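Probable enoyl-CoA hydratase/isomerase (Mycobacterium abscessus, PDB 3SWX) probably acts as an enoyl-CoA hydratase or isomerase of the crotonase-like family, working on acyl chains carried as coenzyme A thioesters. Local coordinates at residues L11-D16 against L20-N25; A56-G61 against D195-I200; P104-V109 against Q202-Q207; L43-Y48 against I91-V96. One frame throughout, in Å; residues are numbered along the deposited sequence.

Interaction 1. Residues L11-D16 against L20-N25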
loop_
_atom_site.group_PDB
_atom_site.type_symbol
_atom_site.label_atom_id
_atom_site.label_comp_id
_atom_site.label_asym_id
_atom_site.label_seq_id
_atom_site.Cartn_x
_atom_site.Cartn_y
_atom_site.Cartn_z
ATOM N N LEU B 11 7.279 -28.322 -17.975
ATOM C CA LEU B 11 8.092 -27.105 -17.869
ATOM C C LEU B 11 9.316 -27.162 -18.773
ATOM O O LEU B 11 9.934 -28.211 -18.909
ATOM C CB LEU B 11 8.596 -26.907 -16.443
ATOM C CG LEU B 11 7.557 -27.014 -15.349
ATOM C CD1 LEU B 11 8.258 -27.032 -13.988
ATOM C CD2 LEU B 11 6.614 -25.850 -15.508
ATOM N N ARG B 12 9.659 -26.016 -19.349
ATOM C CA ARG B 12 10.879 -25.856 -20.077
ATOM C C ARG B 12 11.861 -25.097 -19.184
ATOM O O ARG B 12 11.628 -23.925 -18.842
ATOM C CB ARG B 12 10.631 -25.071 -21.365
ATOM C CG ARG B 12 11.882 -24.882 -22.196
ATOM C CD ARG B 12 11.685 -23.794 -23.220
ATOM N NE ARG B 12 12.836 -23.690 -24.106
ATOM C CZ ARG B 12 12.940 -22.831 -25.112
ATOM N NH1 ARG B 12 11.960 -21.980 -25.385
ATOM N NH2 ARG B 12 14.037 -22.810 -25.851
ATOM N N ILE B 13 12.949 -25.755 -18.813
ATOM C CA ILE B 13 13.907 -25.172 -17.909
ATOM C C ILE B 13 15.256 -24.929 -18.579
ATOM O O ILE B 13 15.780 -25.797 -19.278
ATOM C CB ILE B 13 14.058 -26.061 -16.645
ATOM C CG1 ILE B 13 12.760 -25.960 -15.815
ATOM C CG2 ILE B 13 15.292 -25.643 -15.834
ATOM C CD1 ILE B 13 12.921 -26.162 -14.341
ATOM N N ARG B 14 15.808 -23.742 -18.356
ATOM C CA ARG B 14 17.146 -23.421 -18.801
ATOM C C ARG B 14 17.835 -22.622 -17.723
ATOM O O ARG B 14 17.156 -22.050 -16.847
ATOM C CB ARG B 14 17.108 -22.580 -20.083
ATOM C CG ARG B 14 16.438 -23.241 -21.273
ATOM C CD ARG B 14 16.182 -22.240 -22.372
ATOM N NE ARG B 14 14.932 -21.508 -22.171
ATOM C CZ ARG B 14 14.565 -20.417 -22.846
ATOM N NH1 ARG B 14 15.351 -19.882 -23.764
ATOM N NH2 ARG B 14 13.401 -19.845 -22.590
ATOM N N ARG B 15 19.168 -22.577 -17.808
ATOM C CA ARG B 15 20.014 -21.752 -16.939
ATOM C C ARG B 15 20.834 -20.777 -17.750
ATOM O O ARG B 15 21.441 -21.149 -18.749
ATOM C CB ARG B 15 21.023 -22.604 -16.193
ATOM C CG ARG B 15 20.501 -23.397 -15.070
ATOM C CD ARG B 15 21.662 -23.808 -14.194
ATOM N NE ARG B 15 21.231 -24.693 -13.124
ATOM C CZ ARG B 15 21.870 -24.843 -11.964
ATOM N NH1 ARG B 15 22.979 -24.156 -11.681
ATOM N NH2 ARG B 15 21.384 -25.683 -11.074
ATOM N N ASP B 16 20.867 -19.539 -17.291
ATOM C CA ASP B 16 21.679 -18.495 -17.863
ATOM C C ASP B 16 22.535 -17.980 -16.715
ATOM O O ASP B 16 22.176 -17.011 -16.010
ATOM C CB ASP B 16 20.758 -17.411 -18.441
ATOM C CG ASP B 16 21.507 -16.279 -19.119
ATOM O OD1 ASP B 16 22.733 -16.390 -19.313
ATOM O OD2 ASP B 16 20.834 -15.277 -19.466
ATOM N N LEU B 20 17.910 -18.880 -13.148
ATOM C CA LEU B 20 17.053 -19.974 -13.611
ATOM C C LEU B 20 15.884 -19.425 -14.419
ATOM O O LEU B 20 15.243 -18.444 -14.011
ATOM C CB LEU B 20 16.486 -20.750 -12.428
ATOM C CG LEU B 20 15.842 -22.107 -12.735
ATOM C CD1 LEU B 20 16.903 -23.079 -13.187
ATOM C CD2 LEU B 20 15.169 -22.647 -11.464
ATOM N N VAL B 21 15.622 -20.036 -15.564
ATOM C CA VAL B 21 14.528 -19.614 -16.442
ATOM C C VAL B 21 13.559 -20.790 -16.609
ATOM O O VAL B 21 13.900 -21.813 -17.191
ATOM C CB VAL B 21 15.061 -19.118 -17.822
ATOM C CG1 VAL B 21 13.937 -18.596 -18.705
ATOM C CG2 VAL B 21 16.106 -18.012 -17.647
ATOM N N ILE B 22 12.347 -20.629 -16.084
ATOM C CA ILE B 22 11.349 -21.683 -16.091
ATOM C C ILE B 22 10.211 -21.249 -16.961
ATOM O O ILE B 22 9.632 -20.166 -16.741
ATOM C CB ILE B 22 10.762 -21.927 -14.686
ATOM C CG1 ILE B 22 11.873 -22.275 -13.681
ATOM C CG2 ILE B 22 9.656 -23.014 -14.734
ATOM C CD1 ILE B 22 11.423 -22.114 -12.196
ATOM N N GLY B 23 9.883 -22.086 -17.945
ATOM C CA GLY B 23 8.785 -21.806 -18.859
ATOM C C GLY B 23 7.640 -22.785 -18.653
ATOM O O GLY B 23 7.840 -23.999 -18.727
ATOM N N LEU B 24 6.452 -22.267 -18.343
ATOM C CA LEU B 24 5.264 -23.105 -18.359
ATOM C C LEU B 24 5.151 -23.632 -19.778
ATOM O O LEU B 24 5.215 -22.867 -20.750
ATOM C CB LEU B 24 4.004 -22.335 -17.956
ATOM C CG LEU B 24 4.008 -21.575 -16.612
ATOM C CD1 LEU B 24 2.659 -20.875 -16.416
ATOM C CD2 LEU B 24 4.353 -22.501 -15.414
ATOM N N ASN B 25 5.003 -24.935 -19.923
ATOM C CA ASN B 25 5.107 -25.518 -21.259
ATOM C C ASN B 25 3.986 -26.505 -21.592
ATOM O O ASN B 25 4.253 -27.651 -21.930
ATOM C CB ASN B 25 6.510 -26.150 -21.447
ATOM C CG ASN B 25 6.796 -26.499 -22.902
ATOM O OD1 ASN B 25 6.226 -25.895 -23.806
ATOM N ND2 ASN B 25 7.654 -27.479 -23.129
HETATM O O HOH W 1 13.096 -21.967 -19.942
#
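R12 O is held by two donors: the backbone N of G23 at 2.7 Å and a water at the same distance. That water also donates to V21 O, and accepts from R14 NE at 2.9 Å, so one molecule ties an arginine side chain to carbonyls of both strands. The remaining interstrand bonds complete an antiparallel hairpin in which R12 pairs with G23 and R14 with V21 as hydrogen-bonded pairs; R12 N to G23 O is nearly straight (166° at the hydrogen). On the face carrying R12, R14 and V21, the bend of R14 at chi3 (-85°) turns its guanidinium back along the strand, where it lies face over face with that of R12, each CZ about 3.7 Å above the other's plane, while R14 NH2 passes V21 CG1 at 4.1 Å. The opposite face is mainly apolar: L11 CD2 lies 4.0 Å from L24 CD2, I13 runs alongside I22 and slants across L20, and R15 lays its CG on L20 while its charged end pairs with D51. Beyond the hairpin R12 forms a salt bridge with E62 and R14 bonds to the Y60 hydroxyl. The nearby carboxylate and the water probably offset the repulsion expected between guanidinium groups so close together.

Interaction 2. Residues A56-G61 against D195-I200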
loop_
_atom_site.group_PDB
_atom_site.type_symbol
_atom_site.label_atom_id
_atom_site.label_comp_id
_atom_site.label_asym_id
_atom_site.label_seq_id
_atom_site.Cartn_x
_atom_site.Cartn_y
_atom_site.Cartn_z
ATOM N N ALA B 56 18.636 -15.888 -8.822
ATOM C CA ALA B 56 17.370 -15.317 -9.289
ATOM C C ALA B 56 16.660 -16.335 -10.175
ATOM O O ALA B 56 17.293 -17.224 -10.731
ATOM C CB ALA B 56 17.605 -14.044 -10.052
ATOM N N ALA B 57 15.345 -16.225 -10.280
ATOM C CA ALA B 57 14.577 -17.090 -11.155
ATOM C C ALA B 57 13.523 -16.269 -11.920
ATOM O O ALA B 57 12.896 -15.365 -11.359
ATOM C CB ALA B 57 13.910 -18.243 -10.371
ATOM N N VAL B 58 13.321 -16.646 -13.183
ATOM C CA VAL B 58 12.378 -16.004 -14.097
ATOM C C VAL B 58 11.348 -17.044 -14.503
ATOM O O VAL B 58 11.714 -18.132 -14.915
ATOM C CB VAL B 58 13.102 -15.476 -15.336
ATOM C CG1 VAL B 58 12.120 -15.028 -16.397
ATOM C CG2 VAL B 58 13.997 -14.317 -14.952
ATOM N N LEU B 59 10.063 -16.709 -14.355
ATOM C CA LEU B 59 8.963 -17.589 -14.709
ATOM C C LEU B 59 8.102 -16.891 -15.763
ATOM O O LEU B 59 7.716 -15.728 -15.590
ATOM C CB LEU B 59 8.119 -17.918 -13.472
ATOM C CG LEU B 59 6.846 -18.755 -13.685
ATOM C CD1 LEU B 59 7.165 -20.128 -14.272
ATOM C CD2 LEU B 59 6.122 -18.901 -12.342
ATOM N N TYR B 60 7.861 -17.596 -16.869
ATOM C CA TYR B 60 7.081 -17.087 -18.003
ATOM C C TYR B 60 6.287 -18.278 -18.533
ATOM O O TYR B 60 6.390 -19.390 -17.993
ATOM C CB TYR B 60 8.000 -16.501 -19.090
ATOM C CG TYR B 60 8.752 -17.566 -19.836
ATOM C CD1 TYR B 60 9.843 -18.210 -19.250
ATOM C CD2 TYR B 60 8.352 -17.962 -21.120
ATOM C CE1 TYR B 60 10.504 -19.206 -19.910
ATOM C CE2 TYR B 60 9.014 -18.947 -21.786
ATOM C CZ TYR B 60 10.094 -19.569 -21.180
ATOM O OH TYR B 60 10.763 -20.570 -21.837
ATOM N N GLY B 61 5.483 -18.048 -19.562
ATOM C CA GLY B 61 4.738 -19.120 -20.218
ATOM C C GLY B 61 5.082 -19.239 -21.697
ATOM O O GLY B 61 5.203 -18.231 -22.359
ATOM N N ASP B 195 12.954 -11.583 -22.018
ATOM C CA ASP B 195 14.303 -10.974 -22.043
ATOM C C ASP B 195 14.466 -9.786 -21.085
ATOM O O ASP B 195 15.542 -9.611 -20.534
ATOM C CB ASP B 195 14.705 -10.542 -23.452
ATOM C CG ASP B 195 14.884 -11.726 -24.399
ATOM O OD1 ASP B 195 15.193 -12.849 -23.939
ATOM O OD2 ASP B 195 14.697 -11.521 -25.600
ATOM N N THR B 196 13.420 -8.982 -20.885
ATOM C CA THR B 196 13.514 -7.870 -19.948
ATOM C C THR B 196 13.628 -8.426 -18.539
ATOM O O THR B 196 14.472 -7.958 -17.760
ATOM C CB THR B 196 12.338 -6.870 -20.086
ATOM O OG1 THR B 196 12.334 -6.339 -21.415
ATOM C CG2 THR B 196 12.452 -5.701 -19.087
ATOM N N ALA B 197 12.839 -9.455 -18.230
ATOM C CA ALA B 197 12.890 -10.070 -16.904
ATOM C C ALA B 197 14.258 -10.726 -16.611
ATOM O O ALA B 197 14.767 -10.605 -15.504
ATOM C CB ALA B 197 11.744 -11.087 -16.728
ATOM N N ILE B 198 14.860 -11.384 -17.602
ATOM C CA ILE B 198 16.193 -12.007 -17.426
ATOM C C ILE B 198 17.261 -10.921 -17.249
ATOM O O ILE B 198 18.160 -11.062 -16.427
ATOM C CB ILE B 198 16.560 -12.936 -18.601
ATOM C CG1 ILE B 198 15.664 -14.173 -18.631
ATOM C CG2 ILE B 198 18.058 -13.385 -18.563
ATOM C CD1 ILE B 198 15.643 -14.873 -20.005
ATOM N N ALA B 199 17.176 -9.821 -17.999
ATOM C CA ALA B 199 18.174 -8.763 -17.813
ATOM C C ALA B 199 18.131 -8.276 -16.347
ATOM O O ALA B 199 19.184 -8.094 -15.706
ATOM C CB ALA B 199 17.974 -7.597 -18.814
ATOM N N ILE B 200 16.922 -8.095 -15.807
ATOM C CA ILE B 200 16.779 -7.623 -14.430
ATOM C C ILE B 200 17.279 -8.664 -13.431
ATOM O O ILE B 200 17.903 -8.325 -12.427
ATOM C CB ILE B 200 15.317 -7.209 -14.087
ATOM C CG1 ILE B 200 14.870 -6.028 -14.961
ATOM C CG2 ILE B 200 15.232 -6.807 -12.602
ATOM C CD1 ILE B 200 13.346 -5.856 -15.070
#
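V58 meets A197 and I198 through van der Waals contact alone, and the side-chain pairs are apolar. Its CG1 reaches the methyl of A197, with 4.0 Å to A197 CB. Its CG2 covers the peptide between A197 and I198 and lies 4.0 Å from I198 CG1. The branching of the valine explains this spread: with CG1 anti to the backbone N (chi1 170°), the methyls diverge over successive residues of the helix. I198 approaches from beside V58, presenting the methylene at the base of its longer branch.

Contact with the helix backbone is of a second kind. V58 CG2 sits 3.8 Å from A197 O, and the CA atoms of V58 and I198 are 6.5 Å apart, a close approach consistent with the small side chain of A197. No hydrogen bond passes between the segments. The polar backbone is engaged elsewhere: A199 N bonds to D195 O inside the helix, and V58 bonds to L20 and I22 of the adjoining strand.

Around this core, I198 also touches V21, A197 reaches A108 and I128, and A201 covers V58 from the next helical turn, while L59 turns to the reverse face. Helix 193-205 is thus packed on one face of a mixed, mostly parallel sheet, as in the crotonase fold of this family.

Interaction 3. Residues P104-V109 against Q202-Q207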
loop_
_atom_site.group_PDB
_atom_site.type_symbol
_atom_site.label_atom_id
_atom_site.label_comp_id
_atom_site.label_asym_id
_atom_site.label_seq_id
_atom_site.Cartn_x
_atom_site.Cartn_y
_atom_site.Cartn_z
ATOM N N PRO B 104 15.008 -14.399 -5.084
ATOM C CA PRO B 104 14.076 -13.652 -5.930
ATOM C C PRO B 104 13.383 -14.477 -7.003
ATOM O O PRO B 104 13.972 -15.407 -7.550
ATOM C CB PRO B 104 14.958 -12.563 -6.540
ATOM C CG PRO B 104 16.079 -12.402 -5.578
ATOM C CD PRO B 104 16.352 -13.794 -5.110
ATOM N N LEU B 105 12.115 -14.159 -7.243
ATOM C CA LEU B 105 11.341 -14.691 -8.354
ATOM C C LEU B 105 10.787 -13.531 -9.194
ATOM O O LEU B 105 10.176 -12.600 -8.679
ATOM C CB LEU B 105 10.205 -15.569 -7.859
ATOM C CG LEU B 105 9.319 -16.213 -8.937
ATOM C CD1 LEU B 105 10.045 -17.231 -9.850
ATOM C CD2 LEU B 105 8.055 -16.871 -8.309
ATOM N N LEU B 106 11.031 -13.577 -10.495
ATOM C CA LEU B 106 10.465 -12.598 -11.390
ATOM C C LEU B 106 9.466 -13.321 -12.274
ATOM O O LEU B 106 9.680 -14.474 -12.646
ATOM C CB LEU B 106 11.560 -11.937 -12.242
ATOM C CG LEU B 106 12.671 -11.197 -11.483
ATOM C CD1 LEU B 106 13.784 -12.172 -11.034
ATOM C CD2 LEU B 106 13.245 -10.080 -12.330
ATOM N N VAL B 107 8.368 -12.654 -12.604
ATOM C CA VAL B 107 7.373 -13.244 -13.502
ATOM C C VAL B 107 7.156 -12.354 -14.719
ATOM O O VAL B 107 6.926 -11.157 -14.588
ATOM C CB VAL B 107 6.039 -13.540 -12.773
ATOM C CG1 VAL B 107 4.918 -13.814 -13.771
ATOM C CG2 VAL B 107 6.212 -14.737 -11.822
ATOM N N ALA B 108 7.269 -12.957 -15.900
ATOM C CA ALA B 108 7.099 -12.264 -17.172
ATOM C C ALA B 108 5.803 -12.753 -17.805
ATOM O O ALA B 108 5.659 -13.945 -18.049
ATOM C CB ALA B 108 8.286 -12.561 -18.114
ATOM N N VAL B 109 4.877 -11.826 -18.081
ATOM C CA VAL B 109 3.551 -12.172 -18.572
ATOM C C VAL B 109 3.245 -11.538 -19.935
ATOM O O VAL B 109 3.767 -10.488 -20.289
ATOM C CB VAL B 109 2.394 -11.819 -17.544
ATOM C CG1 VAL B 109 2.638 -12.480 -16.160
ATOM C CG2 VAL B 109 2.172 -10.297 -17.401
ATOM N N GLN B 202 19.622 -10.797 -14.043
ATOM C CA GLN B 202 21.082 -10.742 -14.100
ATOM C C GLN B 202 21.632 -9.580 -13.255
ATOM O O GLN B 202 22.689 -9.707 -12.630
ATOM C CB GLN B 202 21.574 -10.635 -15.548
ATOM C CG GLN B 202 21.304 -11.863 -16.411
ATOM C CD GLN B 202 22.047 -13.127 -15.957
ATOM O OE1 GLN B 202 22.925 -13.075 -15.086
ATOM N NE2 GLN B 202 21.669 -14.279 -16.542
ATOM N N THR B 203 20.924 -8.454 -13.230
ATOM C CA THR B 203 21.359 -7.332 -12.387
ATOM C C THR B 203 21.326 -7.740 -10.937
ATOM O O THR B 203 22.271 -7.465 -10.189
ATOM C CB THR B 203 20.503 -6.085 -12.599
ATOM O OG1 THR B 203 20.620 -5.697 -13.971
ATOM C CG2 THR B 203 20.989 -4.940 -11.715
ATOM N N ILE B 204 20.251 -8.433 -10.562
ATOM C CA ILE B 204 20.107 -8.974 -9.209
ATOM C C ILE B 204 21.262 -9.905 -8.891
ATOM O O ILE B 204 21.850 -9.834 -7.796
ATOM C CB ILE B 204 18.749 -9.701 -9.020
ATOM C CG1 ILE B 204 17.605 -8.685 -9.036
ATOM C CG2 ILE B 204 18.711 -10.431 -7.680
ATOM C CD1 ILE B 204 16.216 -9.294 -8.922
ATOM N N ALA B 205 21.605 -10.750 -9.867
ATOM C CA ALA B 205 22.683 -11.726 -9.713
ATOM C C ALA B 205 24.098 -11.128 -9.622
ATOM O O ALA B 205 25.025 -11.814 -9.188
ATOM C CB ALA B 205 22.604 -12.790 -10.839
ATOM N N ARG B 206 24.281 -9.875 -10.039
ATOM C CA ARG B 206 25.556 -9.175 -9.848
ATOM C C ARG B 206 25.664 -8.571 -8.433
ATOM O O ARG B 206 26.740 -8.131 -8.028
ATOM C CB ARG B 206 25.752 -8.050 -10.886
ATOM C CG ARG B 206 25.834 -8.507 -12.334
ATOM C CD ARG B 206 26.338 -7.404 -13.267
ATOM N NE ARG B 206 25.409 -6.278 -13.343
ATOM C CZ ARG B 206 24.337 -6.215 -14.142
ATOM N NH1 ARG B 206 23.582 -5.122 -14.117
ATOM N NH2 ARG B 206 24.011 -7.221 -14.961
ATOM N N GLN B 207 24.557 -8.550 -7.678
ATOM C CA GLN B 207 24.584 -8.006 -6.322
ATOM C C GLN B 207 24.922 -9.102 -5.309
ATOM O O GLN B 207 24.960 -10.294 -5.643
ATOM C CB GLN B 207 23.248 -7.348 -5.986
ATOM C CG GLN B 207 22.686 -6.517 -7.148
ATOM C CD GLN B 207 23.679 -5.502 -7.685
ATOM O OE1 GLN B 207 24.331 -4.790 -6.916
ATOM N NE2 GLN B 207 23.786 -5.418 -9.002
#
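This is a small, buried hydrophobic contact in which I204, late in helix 193-205, packs against P104 and L106 at the P104 end of strand 105-109. The isoleucine uses two different branches. Its CG2 methyl lies against the proline ring, 3.9 Å from P104 CG, the two side chains passing alongside each other and pointing opposite ways. The longer branch, fully extended (chi2 177°), carries I204 CD1 on toward the leucine, ending 4.3 Å from L106 CD1. The proline contact is thus the tighter of the two, and no hydrogen bond joins the segments.

Polar bonds instead shape the chain around 203-207. T203 O accepts from R206 N at 3.1 Å and from Q207 NE2 at 2.8 Å, the donors arriving from opposite faces of the carbonyl plane. The glutamine bond is fairly straight (161° at the hydrogen), and its acceptor lies in the plane of the Q207 amide. One face of the R206 guanidinium rests over T203 CA, 3.4 Å from its plane and displaced from the centre of the group.

A second subunit borders this junction: its L168 touches P104, its T169 touches I204, and its N141 bonds to Q207 OE1. Within the chain, P104 and I204 both touch V212 of helix 209-225, and I126 of strand 126-130 packs on L106 and I204.

Interaction 4. Residues L43-Y48 against I91-V96. With EDO (1,2-ethanediol), chain D.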
loop_
_atom_site.group_PDB
_atom_site.type_symbol
_atom_site.label_atom_id
_atom_site.label_comp_id
_atom_site.label_asym_id
_atom_site.label_seq_id
_atom_site.Cartn_x
_atom_site.Cartn_y
_atom_site.Cartn_z
ATOM N N LEU B 43 8.116 -28.511 -7.506
ATOM C CA LEU B 43 9.442 -29.136 -7.420
ATOM C C LEU B 43 10.539 -28.201 -7.931
ATOM O O LEU B 43 11.569 -28.009 -7.258
ATOM C CB LEU B 43 9.483 -30.461 -8.187
ATOM C CG LEU B 43 8.680 -31.603 -7.547
ATOM C CD1 LEU B 43 8.601 -32.856 -8.454
ATOM C CD2 LEU B 43 9.281 -31.975 -6.181
ATOM N N ALA B 44 10.313 -27.605 -9.102
ATOM C CA ALA B 44 11.301 -26.740 -9.720
ATOM C C ALA B 44 11.675 -25.597 -8.786
ATOM O O ALA B 44 12.861 -25.298 -8.596
ATOM C CB ALA B 44 10.792 -26.206 -11.062
ATOM N N LEU B 45 10.669 -24.985 -8.171
ATOM C CA LEU B 45 10.907 -23.876 -7.251
ATOM C C LEU B 45 11.560 -24.340 -5.961
ATOM O O LEU B 45 12.365 -23.618 -5.378
ATOM C CB LEU B 45 9.622 -23.105 -6.999
ATOM C CG LEU B 45 9.102 -22.331 -8.221
ATOM C CD1 LEU B 45 7.785 -21.643 -7.901
ATOM C CD2 LEU B 45 10.142 -21.318 -8.726
ATOM N N GLY B 46 11.250 -25.560 -5.528
ATOM C CA GLY B 46 11.924 -26.150 -4.348
ATOM C C GLY B 46 13.392 -26.438 -4.634
ATOM O O GLY B 46 14.268 -26.164 -3.812
ATOM N N GLU B 47 13.656 -26.985 -5.818
ATOM C CA GLU B 47 15.024 -27.146 -6.315
ATOM C C GLU B 47 15.746 -25.791 -6.343
ATOM O O GLU B 47 16.902 -25.675 -5.904
ATOM C CB GLU B 47 14.996 -27.752 -7.717
ATOM C CG GLU B 47 16.235 -28.498 -8.125
ATOM C CD GLU B 47 16.015 -30.005 -8.127
ATOM O OE1 GLU B 47 15.168 -30.478 -8.930
ATOM O OE2 GLU B 47 16.678 -30.705 -7.318
ATOM N N TYR B 48 15.059 -24.759 -6.835
ATOM C CA TYR B 48 15.660 -23.429 -6.922
ATOM C C TYR B 48 16.123 -22.972 -5.531
ATOM O O TYR B 48 17.266 -22.535 -5.341
ATOM C CB TYR B 48 14.669 -22.435 -7.570
ATOM C CG TYR B 48 15.047 -20.978 -7.432
ATOM C CD1 TYR B 48 16.301 -20.519 -7.831
ATOM C CD2 TYR B 48 14.137 -20.046 -6.908
ATOM C CE1 TYR B 48 16.656 -19.182 -7.694
ATOM C CE2 TYR B 48 14.481 -18.708 -6.763
ATOM C CZ TYR B 48 15.745 -18.277 -7.169
ATOM O OH TYR B 48 16.098 -16.953 -7.047
ATOM N N ILE B 91 7.866 -26.453 -3.051
ATOM C CA ILE B 91 7.230 -25.364 -2.339
ATOM C C ILE B 91 6.030 -24.893 -3.152
ATOM O O ILE B 91 6.128 -24.763 -4.368
ATOM C CB ILE B 91 8.197 -24.181 -2.103
ATOM C CG1 ILE B 91 7.503 -23.091 -1.298
ATOM C CG2 ILE B 91 8.739 -23.593 -3.450
ATOM C CD1 ILE B 91 8.452 -21.985 -0.847
ATOM N N ASN B 92 4.900 -24.658 -2.490
ATOM C CA ASN B 92 3.730 -24.133 -3.174
ATOM C C ASN B 92 4.138 -22.866 -3.952
ATOM O O ASN B 92 4.597 -21.899 -3.360
ATOM C CB ASN B 92 2.578 -23.862 -2.181
ATOM C CG ASN B 92 1.315 -23.412 -2.856
ATOM O OD1 ASN B 92 1.341 -22.930 -3.976
ATOM N ND2 ASN B 92 0.201 -23.524 -2.162
ATOM N N PRO B 93 4.009 -22.893 -5.290
ATOM C CA PRO B 93 4.431 -21.726 -6.073
ATOM C C PRO B 93 3.711 -20.439 -5.676
ATOM O O PRO B 93 4.311 -19.383 -5.760
ATOM C CB PRO B 93 4.097 -22.120 -7.519
ATOM C CG PRO B 93 4.148 -23.626 -7.507
ATOM C CD PRO B 93 3.565 -24.000 -6.153
ATOM N N TRP B 94 2.461 -20.552 -5.216
ATOM C CA TRP B 94 1.696 -19.407 -4.709
ATOM C C TRP B 94 2.073 -19.003 -3.277
ATOM O O TRP B 94 1.670 -17.925 -2.801
ATOM C CB TRP B 94 0.180 -19.668 -4.844
ATOM C CG TRP B 94 -0.218 -19.647 -6.275
ATOM C CD1 TRP B 94 -0.710 -18.599 -6.970
ATOM C CD2 TRP B 94 -0.081 -20.726 -7.207
ATOM N NE1 TRP B 94 -0.924 -18.960 -8.290
ATOM C CE2 TRP B 94 -0.541 -20.266 -8.450
ATOM C CE3 TRP B 94 0.369 -22.051 -7.102
ATOM C CZ2 TRP B 94 -0.547 -21.077 -9.588
ATOM C CZ3 TRP B 94 0.358 -22.853 -8.242
ATOM C CH2 TRP B 94 -0.095 -22.364 -9.457
ATOM N N GLN B 95 2.845 -19.851 -2.601
ATOM C CA GLN B 95 3.487 -19.493 -1.330
ATOM C C GLN B 95 2.488 -18.947 -0.283
ATOM O O GLN B 95 2.744 -17.948 0.395
ATOM C CB GLN B 95 4.631 -18.516 -1.577
ATOM C CG GLN B 95 5.694 -19.049 -2.546
ATOM C CD GLN B 95 6.667 -17.985 -3.000
ATOM O OE1 GLN B 95 7.389 -17.405 -2.191
ATOM N NE2 GLN B 95 6.682 -17.707 -4.295
ATOM N N VAL B 96 1.378 -19.653 -0.150
ATOM C CA VAL B 96 0.312 -19.338 0.802
ATOM C C VAL B 96 0.082 -20.438 1.853
ATOM O O VAL B 96 -0.967 -20.459 2.481
ATOM C CB VAL B 96 -1.026 -19.101 0.074
ATOM C CG1 VAL B 96 -1.021 -17.792 -0.654
ATOM C CG2 VAL B 96 -1.336 -20.260 -0.875
HETATM C C1 EDO D . -3.019 -22.996 -4.521
HETATM O O1 EDO D . -2.782 -23.370 -3.146
HETATM C C2 EDO D . -3.117 -24.217 -5.447
HETATM O O2 EDO D . -3.491 -25.425 -4.755
#
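I91 rests a methyl directly on the helix backbone: its CG2 lies 3.8 Å from G46 N and 3.7 Å from L45 CB. The loop comes close to the helix here, with 5.2 Å between the CA atoms of G46 and I91, where a side chain on G46 would crowd I91 N. The first torsion of I91 (chi1 -177°) sends CG1 anti to the backbone N and leaves CG2 between the N and the carbonyl carbon, from where it meets the helix. Further along the loop, P93 is crossed at a slant by L45 of the helix, L45 CD1 touching P93 CB at 3.7 Å. That proline belongs to a type I turn from N92 to Q95, reinforced by an Asx turn in which W94 N donates to N92 OD1 at 2.9 Å, from above the carbonyl plane. Q95 NE2 folds back to P93 O (3.3 Å), with that oxygen in the plane of its amide. N92 ND2 donates to D97 and, at 3.1 Å, to O1 of a 1,2-ethanediol, probably from the crystallisation liquor. Cohesion between the segments is therefore van der Waals in nature, without hydrogen bonds, whereas the loop's polar groups partly brace its own turn and partly bond elsewhere, R153 included.

From the N terminus, interaction 1 closes first, as a hairpin complete before any other contact opens. Interaction 4 opens on helix 35-50 and is closed by the loop at 91-96; interaction 2 starts inside that span, at strand 56-61, and closes only at 195-200, so the two cross. Interaction 3 opens after interaction 4 has closed, and crosses interaction 2 in turn, both using helix 193-205. None is nested. Strands 19-24, 56-61 and 105-109 are successive neighbours in one sheet, which joins interactions 1, 2 and 3; I22 packs on L45, linking the hairpin to helix 35-50, and the Y48 hydroxyl probably hydrogen-bonds to P104 O, tying interaction 4 to interaction 3.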